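Local structure of exodeoxyribonuclease (Neisseria meningitidis, 2JC5) at residues Gly148-Ala153 with Ile220-Val225; Lys3-Asn8 with Pro249-Tyr254; Val32-Leu37 with Gly68-Ser73. The protein probably cleaves the DNA backbone at apurinic or apyrimidinic sites as a magnesium- or manganese-dependent repair endonuclease of the AP/ExoA family. All blocks are in the same frame, centred on the assembly; numbering follows the deposited sequence.

Contact 1 (Gly148-Ala153 with Ile220-Val225); sequences GDWNIA and IDYQMV. With BCN (bicine), chain C.
Gly148 and Tyr222 form an antiparallel hydrogen-bonded pair, Gly148 N to Tyr222 O at 3.1 Å and Tyr222 N to Gly148 O at 3.0 Å, and the next pair, Asp149 with Asp221, is non-hydrogen-bonded. This is the active-site end of one sheet of the DNase I-like fold, where the chain leaves strand 143-147 and turns into a loop. Trp150 N still reaches Ile220 O at 2.9 Å, and Asn151 N adds a weak bond to the same oxygen.

The two carboxylates share one face of the sheet. Asp221 OD1 lies against CB of Asp149, and the OD1 atoms of Asp149 and Asp221 are 4.2 Å apart; each OD2 is hydrogen-bonded elsewhere, that of Asp149 to Asn8 ND2 and that of Asp221 to Thr203 and His247. Asp149 is predicted to be the proton donor/acceptor and Asn151 to stabilise the transition state, both being predicted magnesium ligands, and Asp221 is predicted to be important for catalysis. Asn151 also lines the pocket that holds bicine. Ile220 holds CG1 in the crowded position between N and carbonyl carbon (chi1 57°), which sends CD1 alongside Asp149 OD1 while CG2 packs on the backbone of Ile152.

On the other face of the sheet, Tyr222 meets the loop residue Trp150 edge-to-face, planes 65° apart, the edge of Tyr222 turned to the five-membered ring of Trp150; CD1 of Tyr222 comes 3.5 Å from CD1 of Trp150. Met224 lays CG against Trp150 CZ2, and the bend at chi2 brings SD into an oblique Met-aromatic contact with the six-membered ring. Beyond the indole, the phenol tip of Tyr222 anchors the loop: OH donates to Ile152 O at 2.7 Å, tilted 33° from the carbonyl plane.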
ATOM      1  N   GLY A 148       1.508  -0.000  -0.737  1.00  7.05           N
ATOM      2  CA  GLY A 148       0.188  -0.484  -0.446  1.00  7.73           C
ATOM      3  C   GLY A 148       0.117  -1.520   0.627  1.00  6.22           C
ATOM      4  O   GLY A 148       1.026  -1.664   1.439  1.00  6.27           O
ATOM      5  N   ASP A 149      -1.011  -2.214   0.612  1.00  5.81           N
ATOM      6  CA  ASP A 149      -1.318  -3.244   1.574  1.00  4.73           C
ATOM      7  C   ASP A 149      -1.057  -4.559   0.870  1.00  4.75           C
ATOM      8  O   ASP A 149      -1.780  -4.930  -0.053  1.00  5.50           O
ATOM      9  CB  ASP A 149      -2.769  -3.118   1.995  1.00  5.39           C
ATOM     10  CG  ASP A 149      -3.229  -4.205   2.936  1.00  6.12           C
ATOM     11  OD1 ASP A 149      -2.444  -5.110   3.287  1.00  7.61           O
ATOM     12  OD2 ASP A 149      -4.418  -4.152   3.348  1.00  7.58           O
ATOM     13  N   TRP A 150       0.042  -5.195   1.255  1.00  5.41           N
ATOM     14  CA  TRP A 150       0.510  -6.419   0.620  1.00  6.24           C
ATOM     15  C   TRP A 150      -0.029  -7.648   1.325  1.00  5.82           C
ATOM     16  O   TRP A 150       0.156  -8.756   0.830  1.00  6.77           O
ATOM     17  CB  TRP A 150       2.040  -6.463   0.578  1.00  7.61           C
ATOM     18  CG  TRP A 150       2.665  -5.416  -0.313  1.00  7.86           C
ATOM     19  CD1 TRP A 150       2.540  -4.061  -0.206  1.00  8.39           C
ATOM     20  CD2 TRP A 150       3.525  -5.646  -1.432  1.00  6.93           C
ATOM     21  NE1 TRP A 150       3.260  -3.435  -1.197  1.00  8.59           N
ATOM     22  CE2 TRP A 150       3.894  -4.387  -1.949  1.00  7.15           C
ATOM     23  CE3 TRP A 150       4.041  -6.796  -2.038  1.00  7.76           C
ATOM     24  CZ2 TRP A 150       4.724  -4.253  -3.052  1.00  8.99           C
ATOM     25  CZ3 TRP A 150       4.887  -6.649  -3.120  1.00  8.73           C
ATOM     26  CH2 TRP A 150       5.204  -5.396  -3.615  1.00  8.49           C
ATOM     27  N   ASN A 151      -0.648  -7.468   2.490  1.00  5.41           N
ATOM     28  CA  ASN A 151      -1.325  -8.566   3.199  1.00  5.34           C
ATOM     29  C   ASN A 151      -0.388  -9.722   3.547  1.00  6.33           C
ATOM     30  O   ASN A 151      -0.828 -10.850   3.777  1.00  7.31           O
ATOM     31  CB  ASN A 151      -2.565  -9.033   2.409  1.00  4.51           C
ATOM     32  CG  ASN A 151      -3.839  -8.320   2.814  1.00  6.81           C
ATOM     33  OD1 ASN A 151      -4.639  -7.904   1.962  1.00 11.20           O
ATOM     34  ND2 ASN A 151      -4.046  -8.187   4.096  1.00  5.82           N
ATOM     35  N   ILE A 152       0.903  -9.411   3.691  1.00  4.94           N
ATOM     36  CA  ILE A 152       1.904 -10.413   4.092  1.00  6.04           C
ATOM     37  C   ILE A 152       2.887  -9.732   5.047  1.00  5.61           C
ATOM     38  O   ILE A 152       3.392  -8.664   4.727  1.00  6.25           O
ATOM     39  CB  ILE A 152       2.692 -10.966   2.902  1.00  6.80           C
ATOM     40  CG1 ILE A 152       1.766 -11.648   1.889  1.00  7.88           C
ATOM     41  CG2 ILE A 152       3.751 -11.952   3.383  1.00  6.70           C
ATOM     42  CD1 ILE A 152       2.444 -11.879   0.542  1.00  8.50           C
ATOM     43  N   ALA A 153       3.117 -10.343   6.207  1.00  6.72           N
ATOM     44  CA  ALA A 153       4.202  -9.977   7.122  1.00  6.13           C
ATOM     45  C   ALA A 153       5.393 -10.877   6.792  1.00  7.14           C
ATOM     46  O   ALA A 153       5.238 -12.089   6.643  1.00  7.08           O
ATOM     47  CB  ALA A 153       3.771 -10.150   8.583  1.00  6.81           C
ATOM     48  N   ILE A 220       1.948  -5.118   7.440  1.00  4.83           N
ATOM     49  CA  ILE A 220       1.513  -5.646   6.146  1.00  5.17           C
ATOM     50  C   ILE A 220       1.444  -4.578   5.048  1.00  4.97           C
ATOM     51  O   ILE A 220       1.159  -4.911   3.898  1.00  5.33           O
ATOM     52  CB  ILE A 220       0.188  -6.429   6.262  1.00  5.07           C
ATOM     53  CG1 ILE A 220      -0.919  -5.550   6.854  1.00  5.65           C
ATOM     54  CG2 ILE A 220       0.400  -7.709   7.074  1.00  6.80           C
ATOM     55  CD1 ILE A 220      -2.318  -6.205   6.830  1.00  6.71           C
ATOM     56  N   ASP A 221       1.706  -3.318   5.406  1.00  5.13           N
ATOM     57  CA  ASP A 221       1.760  -2.208   4.461  1.00  4.58           C
ATOM     58  C   ASP A 221       3.218  -1.877   4.227  1.00  4.51           C
ATOM     59  O   ASP A 221       4.019  -1.893   5.167  1.00  6.37           O
ATOM     60  CB  ASP A 221       1.012  -1.011   5.024  1.00  7.49           C
ATOM     61  CG  ASP A 221      -0.463  -1.314   5.253  1.00  7.29           C
ATOM     62  OD1 ASP A 221      -1.262  -1.168   4.291  1.00  9.72           O
ATOM     63  OD2 ASP A 221      -0.842  -1.703   6.385  1.00  7.55           O
ATOM     64  N   TYR A 222       3.556  -1.607   2.976  1.00  5.53           N
ATOM     65  CA  TYR A 222       4.944  -1.397   2.564  1.00  5.91           C
ATOM     66  C   TYR A 222       5.065  -0.254   1.582  1.00  5.35           C
ATOM     67  O   TYR A 222       4.125   0.063   0.856  1.00  7.35           O
ATOM     68  CB  TYR A 222       5.505  -2.609   1.811  1.00  7.59           C
ATOM     69  CG  TYR A 222       5.580  -3.914   2.530  1.00  7.49           C
ATOM     70  CD1 TYR A 222       4.445  -4.696   2.716  1.00  7.46           C
ATOM     71  CD2 TYR A 222       6.791  -4.409   2.988  1.00  7.71           C
ATOM     72  CE1 TYR A 222       4.519  -5.896   3.367  1.00  7.85           C
ATOM     73  CE2 TYR A 222       6.864  -5.622   3.625  1.00  7.61           C
ATOM     74  CZ  TYR A 222       5.724  -6.372   3.802  1.00  6.75           C
ATOM     75  OH  TYR A 222       5.819  -7.603   4.421  1.00  8.80           O
ATOM     76  N   GLN A 223       6.269   0.296   1.509  1.00  5.27           N
ATOM     77  CA  GLN A 223       6.749   0.997   0.313  1.00  6.03           C
ATOM     78  C   GLN A 223       7.937   0.206  -0.207  1.00  5.65           C
ATOM     79  O   GLN A 223       8.969   0.147   0.446  1.00  7.32           O
ATOM     80  CB  GLN A 223       7.108   2.452   0.647  1.00  5.88           C
ATOM     81  CG  GLN A 223       5.881   3.266   1.060  1.00  6.91           C
ATOM     82  CD  GLN A 223       6.051   4.795   1.033  1.00  4.99           C
ATOM     83  OE1 GLN A 223       6.926   5.356   0.368  1.00  6.96           O
ATOM     84  NE2 GLN A 223       5.176   5.469   1.750  1.00  6.38           N
ATOM     85  N   MET A 224       7.743  -0.476  -1.335  1.00  5.94           N
ATOM     86  CA  MET A 224       8.824  -1.207  -1.996  1.00  6.11           C
ATOM     87  C   MET A 224       9.438  -0.295  -3.049  1.00  6.82           C
ATOM     88  O   MET A 224       8.713   0.245  -3.874  1.00  5.85           O
ATOM     89  CB  MET A 224       8.319  -2.481  -2.674  1.00  7.51           C
ATOM     90  CG  MET A 224       7.815  -3.543  -1.709  1.00  8.82           C
ATOM     91  SD  MET A 224       9.183  -4.288  -0.780  1.00 10.39           S
ATOM     92  CE  MET A 224       8.353  -5.746  -0.145  1.00  9.40           C
ATOM     93  N   VAL A 225      10.759  -0.124  -3.019  1.00  5.96           N
ATOM     94  CA  VAL A 225      11.410   0.945  -3.774  1.00  5.09           C
ATOM     95  C   VAL A 225      12.580   0.412  -4.607  1.00  6.89           C
ATOM     96  O   VAL A 225      13.296  -0.506  -4.192  1.00  6.47           O
ATOM     97  CB  VAL A 225      11.885   2.058  -2.789  1.00  6.01           C
ATOM     98  CG1 VAL A 225      12.412   3.282  -3.524  1.00  7.11           C
ATOM     99  CG2 VAL A 225      10.736   2.477  -1.859  1.00  8.00           C
TER
HETATM  100  N1  BCN C1261      -4.737 -10.682   7.115  1.00 12.37           N
HETATM  101  C1  BCN C1261      -4.054 -11.014   5.843  1.00 10.47           C
HETATM  102  C2  BCN C1261      -4.880 -11.905   4.948  1.00  9.80           C
HETATM  103  O21 BCN C1261      -4.432 -12.160   3.793  1.00  8.85           O
HETATM  104  O22 BCN C1261      -5.960 -12.347   5.375  1.00 10.84           O
HETATM  105  C3  BCN C1261      -5.166  -9.278   7.194  1.00 16.83           C
HETATM  106  C4  BCN C1261      -6.576  -9.160   6.645  1.00 17.19           C
HETATM  107  O4  BCN C1261      -7.497 -10.088   7.269  1.00 16.74           O
HETATM  108  C5  BCN C1261      -3.877 -11.043   8.297  1.00 14.99           C
HETATM  109  C6  BCN C1261      -4.738 -11.419   9.496  1.00 13.65           C
HETATM  110  O6  BCN C1261      -5.879 -12.190   9.115  1.00 19.68           O

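Contact 2 (Lys3-Asn8 with Pro249-Tyr254); sequences KIISAN and PLVVEY
Lys3 lies beside Glu253 and over Val251 on one face of an antiparallel strand pair, and its side chain can be followed outward. CB leaves the strand toward that face, and CG, anti to the backbone N (chi1 -179°), meets CG1 of Val251 at 3.7 Å. CD stays close to the same methyl. A bend at chi3 then swings CE away from Val251 to the CG and CD of Glu253, and NZ ends 3.9 Å from Glu253 OE2, a long salt bridge that belongs to one of two Glu253 conformers and is therefore doubtful. NZ also makes a weak hydrogen bond to Ser27 O.

Farther along this face Ile5 and Val251 point the same way, with CG1 of Ile5 3.8 Å from CG2 of Val251. Since CG2 of Ile5 is anti to the backbone N, the branch reaches in the other direction, to CB of Pro249. Tyr23 of helix 20-26 covers Ile5, Val251 and Pro249.

The other face carries Ile4, Ser6, Leu250 and Val252. Ile4 CD1 approaches CE1 of Tyr254 at 3.9 Å, the two side chains crossing at about a right angle; CG1 of Val252 lies over one face of that ring, offset toward its rim. The phenol OH is bonded to Gln223 in the facing sheet.

Two hydrogen-bonded pairs fix the register. Ile4 and Val252 exchange bonds of 3.0 Å in both directions between N and O, and Ser6 and Leu250 do so at 2.9 Å, all four N-H...O angles being 168° or more. The strand directions differ by 166°, as expected for neighbouring antiparallel strands. This pairing of the first and last strands, sandwiched between helix 20-26 and the second sheet, is characteristic of the DNase I-like fold.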
ATOM      1  N   LYS A   3       7.300  13.567   0.013  1.00  7.93           N
ATOM      2  CA  LYS A   3       6.672  12.776   1.059  1.00  8.09           C
ATOM      3  C   LYS A   3       5.565  11.951   0.420  1.00  5.99           C
ATOM      4  O   LYS A   3       4.642  12.493  -0.192  1.00  7.48           O
ATOM      5  CB  LYS A   3       6.127  13.711   2.145  1.00  9.88           C
ATOM      6  CG  LYS A   3       5.469  13.025   3.306  1.00 12.75           C
ATOM      7  CD  LYS A   3       4.913  13.998   4.339  1.00 14.33           C
ATOM      8  CE  LYS A   3       6.012  14.733   5.044  1.00 18.81           C
ATOM      9  NZ  LYS A   3       5.754  14.763   6.501  1.00 22.80           N
ATOM     10  N   ILE A   4       5.696  10.629   0.535  1.00  6.94           N
ATOM     11  CA  ILE A   4       4.725   9.694  -0.009  1.00  5.88           C
ATOM     12  C   ILE A   4       4.076   8.936   1.138  1.00  5.84           C
ATOM     13  O   ILE A   4       4.781   8.426   1.997  1.00  6.57           O
ATOM     14  CB  ILE A   4       5.345   8.681  -0.983  1.00  6.54           C
ATOM     15  CG1 ILE A   4       6.020   9.394  -2.159  1.00  7.71           C
ATOM     16  CG2 ILE A   4       4.260   7.747  -1.487  1.00  6.38           C
ATOM     17  CD1 ILE A   4       6.735   8.499  -3.155  1.00  8.99           C
ATOM     18  N   ILE A   5       2.741   8.911   1.170  1.00  5.52           N
ATOM     19  CA  ILE A   5       1.987   8.246   2.229  1.00  5.63           C
ATOM     20  C   ILE A   5       1.211   7.110   1.622  1.00  5.72           C
ATOM     21  O   ILE A   5       0.576   7.304   0.583  1.00  7.23           O
ATOM     22  CB  ILE A   5       1.036   9.214   2.951  1.00  6.73           C
ATOM     23  CG1 ILE A   5       1.873  10.345   3.580  1.00  7.97           C
ATOM     24  CG2 ILE A   5       0.181   8.473   3.984  1.00  7.61           C
ATOM     25  CD1 ILE A   5       1.101  11.273   4.512  1.00  8.97           C
ATOM     26  N   SER A   6       1.275   5.935   2.257  1.00  6.41           N
ATOM     27  CA  SER A   6       0.465   4.789   1.864  1.00  6.82           C
ATOM     28  C   SER A   6      -0.520   4.514   2.992  1.00  6.26           C
ATOM     29  O   SER A   6      -0.112   4.366   4.131  1.00  5.61           O
ATOM     30  CB  SER A   6       1.341   3.569   1.620  1.00  7.62           C
ATOM     31  OG  SER A   6       0.591   2.495   1.070  1.00  8.65           O
ATOM     32  N   ALA A   7      -1.805   4.442   2.669  1.00  5.83           N
ATOM     33  CA  ALA A   7      -2.816   4.211   3.691  1.00  5.50           C
ATOM     34  C   ALA A   7      -3.938   3.341   3.169  1.00  6.12           C
ATOM     35  O   ALA A   7      -4.636   3.702   2.216  1.00  5.80           O
ATOM     36  CB  ALA A   7      -3.369   5.540   4.217  1.00  7.03           C
ATOM     37  N   ASN A   8      -4.123   2.198   3.810  1.00  5.93           N
ATOM     38  CA  ASN A   8      -5.353   1.440   3.636  1.00  4.57           C
ATOM     39  C   ASN A   8      -6.384   2.074   4.542  1.00  3.98           C
ATOM     40  O   ASN A   8      -6.235   2.079   5.779  1.00  5.82           O
ATOM     41  CB  ASN A   8      -5.140  -0.049   3.932  1.00  5.79           C
ATOM     42  CG  ASN A   8      -6.436  -0.839   3.871  1.00  6.09           C
ATOM     43  OD1 ASN A   8      -7.509  -0.329   4.258  1.00  7.40           O
ATOM     44  ND2 ASN A   8      -6.362  -2.077   3.395  1.00  7.00           N
ATOM     45  N   PRO A 249      -1.347   5.023   8.526  1.00  4.83           N
ATOM     46  CA  PRO A 249      -0.580   5.486   7.365  1.00  5.82           C
ATOM     47  C   PRO A 249       0.912   5.287   7.516  1.00  5.24           C
ATOM     48  O   PRO A 249       1.466   5.529   8.586  1.00  7.44           O
ATOM     49  CB  PRO A 249      -0.915   6.979   7.292  1.00  6.63           C
ATOM     50  CG  PRO A 249      -2.222   7.081   7.956  1.00  6.32           C
ATOM     51  CD  PRO A 249      -2.157   6.101   9.097  1.00  6.16           C
ATOM     52  N   LEU A 250       1.542   4.843   6.434  1.00  5.48           N
ATOM     53  CA  LEU A 250       2.981   4.669   6.339  1.00  6.43           C
ATOM     54  C   LEU A 250       3.554   5.812   5.523  1.00  5.58           C
ATOM     55  O   LEU A 250       3.224   5.969   4.358  1.00  5.48           O
ATOM     56  CB  LEU A 250       3.297   3.321   5.688  1.00  7.40           C
ATOM     57  CG  LEU A 250       4.752   3.027   5.337  1.00  6.20           C
ATOM     58  CD1 LEU A 250       5.646   3.008   6.597  1.00  8.88           C
ATOM     59  CD2 LEU A 250       4.831   1.738   4.541  1.00  8.10           C
ATOM     60  N   VAL A 251       4.379   6.641   6.172  1.00  5.38           N
ATOM     61  CA  VAL A 251       4.890   7.857   5.567  1.00  6.58           C
ATOM     62  C   VAL A 251       6.381   7.723   5.343  1.00  7.22           C
ATOM     63  O   VAL A 251       7.115   7.397   6.273  1.00  7.86           O
ATOM     64  CB  VAL A 251       4.642   9.050   6.508  1.00  6.15           C
ATOM     65  CG1 VAL A 251       5.132  10.371   5.858  1.00  8.57           C
ATOM     66  CG2 VAL A 251       3.169   9.122   6.947  1.00  8.49           C
ATOM     67  N   VAL A 252       6.845   8.007   4.132  1.00  7.15           N
ATOM     68  CA  VAL A 252       8.296   7.977   3.837  1.00  7.06           C
ATOM     69  C   VAL A 252       8.666   9.272   3.144  1.00  6.39           C
ATOM     70  O   VAL A 252       7.924   9.742   2.278  1.00  6.64           O
ATOM     71  CB  VAL A 252       8.712   6.777   2.973  1.00  8.12           C
ATOM     72  CG1 VAL A 252      10.240   6.731   2.795  1.00  8.39           C
ATOM     73  CG2 VAL A 252       8.218   5.463   3.604  1.00  8.59           C
ATOM     74  N   GLU A 253       9.809   9.841   3.542  1.00  7.30           N
ATOM     75  CA  GLU A 253      10.339  11.064   2.954  1.00  8.57           C
ATOM     76  C   GLU A 253      11.576  10.732   2.144  1.00  8.14           C
ATOM     77  O   GLU A 253      12.496  10.107   2.667  1.00  7.76           O
ATOM     78  CB  GLU A 253      10.675  12.066   4.067  1.00 10.33           C
ATOM     79  CG  GLU A 253       9.428  12.551   4.761  1.00 14.21           C
ATOM     80  CD  GLU A 253       9.694  13.487   5.906  0.50 14.54           C
ATOM     81  OE1 GLU A 253      10.315  14.548   5.671  0.50 18.30           O
ATOM     82  OE2 GLU A 253       9.252  13.166   7.033  0.50 18.67           O
ATOM     83  N   TYR A 254      11.584  11.160   0.877  1.00  7.44           N
ATOM     84  CA  TYR A 254      12.676  10.905  -0.048  1.00  7.69           C
ATOM     85  C   TYR A 254      13.313  12.219  -0.485  1.00  8.12           C
ATOM     86  O   TYR A 254      12.627  13.180  -0.787  1.00  8.78           O
ATOM     87  CB  TYR A 254      12.151  10.192  -1.300  1.00  7.22           C
ATOM     88  CG  TYR A 254      11.474   8.867  -1.023  1.00  7.09           C
ATOM     89  CD1 TYR A 254      10.108   8.809  -0.757  1.00  7.52           C
ATOM     90  CD2 TYR A 254      12.189   7.675  -1.071  1.00  6.71           C
ATOM     91  CE1 TYR A 254       9.484   7.599  -0.502  1.00  7.15           C
ATOM     92  CE2 TYR A 254      11.577   6.468  -0.826  1.00  7.80           C
ATOM     93  CZ  TYR A 254      10.229   6.427  -0.536  1.00  6.98           C
ATOM     94  OH  TYR A 254       9.609   5.229  -0.280  1.00  7.06           O
TER

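Contact 3 (Val32-Leu37 with Gly68-Ser73); sequences VCVQEL and GVAVYS. With MG (magnesium ion), chain B.
The magnesium-bearing turn at the end of strand 31-35, in the six-stranded sheet of the DNase I-like fold, is held by antiparallel strand 69-73. Val32 pairs with Tyr72, both N-O bonds being 2.8 Å, and Val34 pairs with Ala70. Past Gln35 the chain bends, and Gly68 O receives Leu37 N at 3.1 Å from above the carbonyl plane, with a weak, bent bond from Glu36 N.

On one face Val34 CG2, in one of its two conformers, touches both Ala70 CB and Tyr72 CE2, each at 3.8 Å, and Tyr72 OH is bonded to Met48 O. On the other, Cys33 SG meets Val71 CG2, and Gln35 CG meets Val69 CG1 before its amide nitrogen reaches Ser107. Leu37 packs its CG on the carbonyl carbon of Gly68, whose phi of 92° suits a residue without a side chain.

Glu36, in one of two conformers, extends away from the paired strand, CG anti to N (chi1 -158°). Its OE1 binds magnesium at 2.1 Å, beside Asn10 and four waters, while OE2 accepts from water 1 at 2.5 Å. The carboxylate grips the ion both directly and through this coordinated water, which the magnesium probably polarises.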
ATOM      1  N   VAL A  32      -0.367  10.606  -2.073  1.00  6.51           N
ATOM      2  CA  VAL A  32      -1.063   9.737  -1.124  1.00  5.71           C
ATOM      3  C   VAL A  32      -1.647   8.575  -1.919  1.00  5.94           C
ATOM      4  O   VAL A  32      -2.443   8.781  -2.844  1.00  7.74           O
ATOM      5  CB  VAL A  32      -2.167  10.489  -0.337  1.00  7.15           C
ATOM      6  CG1 VAL A  32      -2.857   9.551   0.685  1.00  7.92           C
ATOM      7  CG2 VAL A  32      -1.561  11.671   0.398  1.00  8.52           C
ATOM      8  N   CYS A  33      -1.208   7.369  -1.584  1.00  6.69           N
ATOM      9  CA  CYS A  33      -1.737   6.167  -2.169  1.00  6.11           C
ATOM     10  C   CYS A  33      -2.673   5.564  -1.161  1.00  5.79           C
ATOM     11  O   CYS A  33      -2.254   5.285  -0.028  1.00  7.81           O
ATOM     12  CB  CYS A  33      -0.611   5.193  -2.458  1.00  6.17           C
ATOM     13  SG  CYS A  33       0.506   5.788  -3.697  1.00 10.32           S
ATOM     14  N   VAL A  34      -3.925   5.359  -1.571  1.00  5.05           N
ATOM     15  CA  VAL A  34      -4.893   4.755  -0.664  0.50  4.99           C
ATOM     16  C   VAL A  34      -5.409   3.438  -1.197  1.00  4.86           C
ATOM     17  O   VAL A  34      -5.481   3.203  -2.410  1.00  5.72           O
ATOM     18  CB  VAL A  34      -6.070   5.688  -0.283  0.50  5.15           C
ATOM     19  CG1 VAL A  34      -5.537   6.971   0.339  0.50  5.90           C
ATOM     20  CG2 VAL A  34      -6.972   5.993  -1.491  0.50  4.83           C
ATOM     21  N   GLN A  35      -5.730   2.555  -0.255  1.00  4.60           N
ATOM     22  CA  GLN A  35      -6.311   1.274  -0.594  1.00  4.79           C
ATOM     23  C   GLN A  35      -7.588   1.050   0.181  1.00  5.38           C
ATOM     24  O   GLN A  35      -7.781   1.573   1.284  1.00  6.23           O
ATOM     25  CB  GLN A  35      -5.357   0.122  -0.302  1.00  5.25           C
ATOM     26  CG  GLN A  35      -3.998   0.256  -0.949  1.00  6.23           C
ATOM     27  CD  GLN A  35      -3.057   1.136  -0.138  1.00  6.60           C
ATOM     28  OE1 GLN A  35      -3.064   1.064   1.093  1.00  7.08           O
ATOM     29  NE2 GLN A  35      -2.263   1.986  -0.818  1.00  6.78           N
ATOM     30  N   GLU A  36      -8.437   0.233  -0.423  0.50  5.51           N
ATOM     31  CA  GLU A  36      -9.762  -0.126   0.078  0.50  5.51           C
ATOM     32  C   GLU A  36     -10.704   1.071   0.196  0.50  5.21           C
ATOM     33  O   GLU A  36     -11.210   1.420   1.276  0.50  6.37           O
ATOM     34  CB  GLU A  36      -9.704  -0.972   1.357  0.50  5.46           C
ATOM     35  CG  GLU A  36     -11.004  -1.755   1.516  0.50  4.99           C
ATOM     36  CD  GLU A  36     -11.174  -2.485   2.813  0.50  5.25           C
ATOM     37  OE1 GLU A  36     -10.507  -2.140   3.799  0.50  5.86           O
ATOM     38  OE2 GLU A  36     -12.004  -3.418   2.842  0.50  7.42           O
ATOM     39  N   LEU A  37     -10.988   1.658  -0.961  1.00  5.21           N
ATOM     40  CA  LEU A  37     -11.971   2.728  -1.061  1.00  5.72           C
ATOM     41  C   LEU A  37     -13.349   2.270  -0.541  1.00  5.67           C
ATOM     42  O   LEU A  37     -14.089   3.052   0.051  1.00  6.52           O
ATOM     43  CB  LEU A  37     -12.155   3.155  -2.499  1.00  6.43           C
ATOM     44  CG  LEU A  37     -10.930   3.765  -3.196  1.00  6.97           C
ATOM     45  CD1 LEU A  37     -11.180   3.963  -4.720  1.00  7.56           C
ATOM     46  CD2 LEU A  37     -10.533   5.054  -2.502  1.00  9.62           C
ATOM     47  N   GLY A  68     -10.824  -1.349  -4.242  1.00  5.69           N
ATOM     48  CA  GLY A  68     -10.580  -0.055  -4.875  1.00  5.11           C
ATOM     49  C   GLY A  68      -9.315   0.588  -4.322  1.00  4.49           C
ATOM     50  O   GLY A  68      -9.014   0.504  -3.126  1.00  6.06           O
ATOM     51  N   VAL A  69      -8.564   1.216  -5.213  1.00  4.80           N
ATOM     52  CA  VAL A  69      -7.367   1.955  -4.852  1.00  3.93           C
ATOM     53  C   VAL A  69      -7.328   3.274  -5.595  1.00  4.86           C
ATOM     54  O   VAL A  69      -8.003   3.463  -6.623  1.00  5.44           O
ATOM     55  CB  VAL A  69      -6.069   1.143  -5.179  1.00  4.55           C
ATOM     56  CG1 VAL A  69      -6.002  -0.186  -4.402  1.00  5.41           C
ATOM     57  CG2 VAL A  69      -5.965   0.893  -6.665  1.00  6.50           C
ATOM     58  N   ALA A  70      -6.529   4.192  -5.062  1.00  5.00           N
ATOM     59  CA  ALA A  70      -6.335   5.485  -5.700  1.00  4.91           C
ATOM     60  C   ALA A  70      -4.948   6.042  -5.408  1.00  5.12           C
ATOM     61  O   ALA A  70      -4.313   5.707  -4.408  1.00  4.88           O
ATOM     62  CB  ALA A  70      -7.405   6.495  -5.261  1.00  5.00           C
ATOM     63  N   VAL A  71      -4.512   6.929  -6.298  1.00  5.17           N
ATOM     64  CA  VAL A  71      -3.305   7.717  -6.103  1.00  5.17           C
ATOM     65  C   VAL A  71      -3.683   9.185  -6.236  1.00  5.65           C
ATOM     66  O   VAL A  71      -4.261   9.596  -7.259  1.00  6.65           O
ATOM     67  CB  VAL A  71      -2.226   7.398  -7.136  1.00  5.59           C
ATOM     68  CG1 VAL A  71      -1.020   8.328  -6.948  1.00  6.55           C
ATOM     69  CG2 VAL A  71      -1.747   5.940  -7.040  1.00  7.07           C
ATOM     70  N   TYR A  72      -3.368   9.967  -5.202  1.00  5.75           N
ATOM     71  CA  TYR A  72      -3.607  11.415  -5.196  1.00  6.41           C
ATOM     72  C   TYR A  72      -2.265  12.111  -5.216  1.00  5.79           C
ATOM     73  O   TYR A  72      -1.343  11.693  -4.519  1.00  6.23           O
ATOM     74  CB  TYR A  72      -4.331  11.837  -3.936  1.00  8.26           C
ATOM     75  CG  TYR A  72      -5.641  11.136  -3.699  1.00  7.64           C
ATOM     76  CD1 TYR A  72      -6.696  11.255  -4.592  1.00  7.33           C
ATOM     77  CD2 TYR A  72      -5.847  10.392  -2.549  1.00  9.92           C
ATOM     78  CE1 TYR A  72      -7.916  10.602  -4.357  1.00  8.80           C
ATOM     79  CE2 TYR A  72      -7.054   9.755  -2.304  1.00 10.26           C
ATOM     80  CZ  TYR A  72      -8.088   9.871  -3.202  1.00 10.47           C
ATOM     81  OH  TYR A  72      -9.272   9.206  -2.921  1.00 11.51           O
ATOM     82  N   SER A  73      -2.143  13.163  -6.009  1.00  7.35           N
ATOM     83  CA  SER A  73      -0.862  13.829  -6.142  1.00  7.56           C
ATOM     84  C   SER A  73      -1.033  15.315  -6.335  1.00  8.22           C
ATOM     85  O   SER A  73      -1.954  15.745  -7.040  1.00  9.35           O
ATOM     86  CB  SER A  73      -0.065  13.236  -7.311  1.00  7.88           C
ATOM     87  OG  SER A  73      -0.762  13.330  -8.539  1.00  8.32           O
TER
HETATM   88 MG    MG B1260     -10.346  -3.133   5.637  0.50 11.48          MG
HETATM   89  O   HOH W   1     -11.877  -4.087   5.254  1.00 17.86           O
HETATM   90  O   HOH W   2     -10.099  -4.331   7.253  1.00 14.27           O
HETATM   91  O   HOH W   3      -9.207  -4.346   4.890  1.00 14.90           O
HETATM   92  O   HOH W   4      -8.851  -2.079   6.065  1.00 11.57           O

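In the fold
From the N terminus, strand 2-8 waits for its partner in contact 2 until the last strand, 250-254, so contact 2 closes a loop spanning nearly the whole chain. Inside it, contact 3 closes a short loop of 30 residues, and contact 1 later closes one of 66; these two lie in series, neither enclosing the other. Contacts 2 and 3 belong to one sheet, where strands 2-8 and 31-35 are neighbours, joined by Ile5 O to Cys33 N. Contact 1 belongs to the facing sheet and meets contact 2 where Gly148 N packs by Ser6 OG and Gln223 NE2 bonds weakly to Leu250 O. Gln35 of contact 3 also packs against Gly148, touching both sheets.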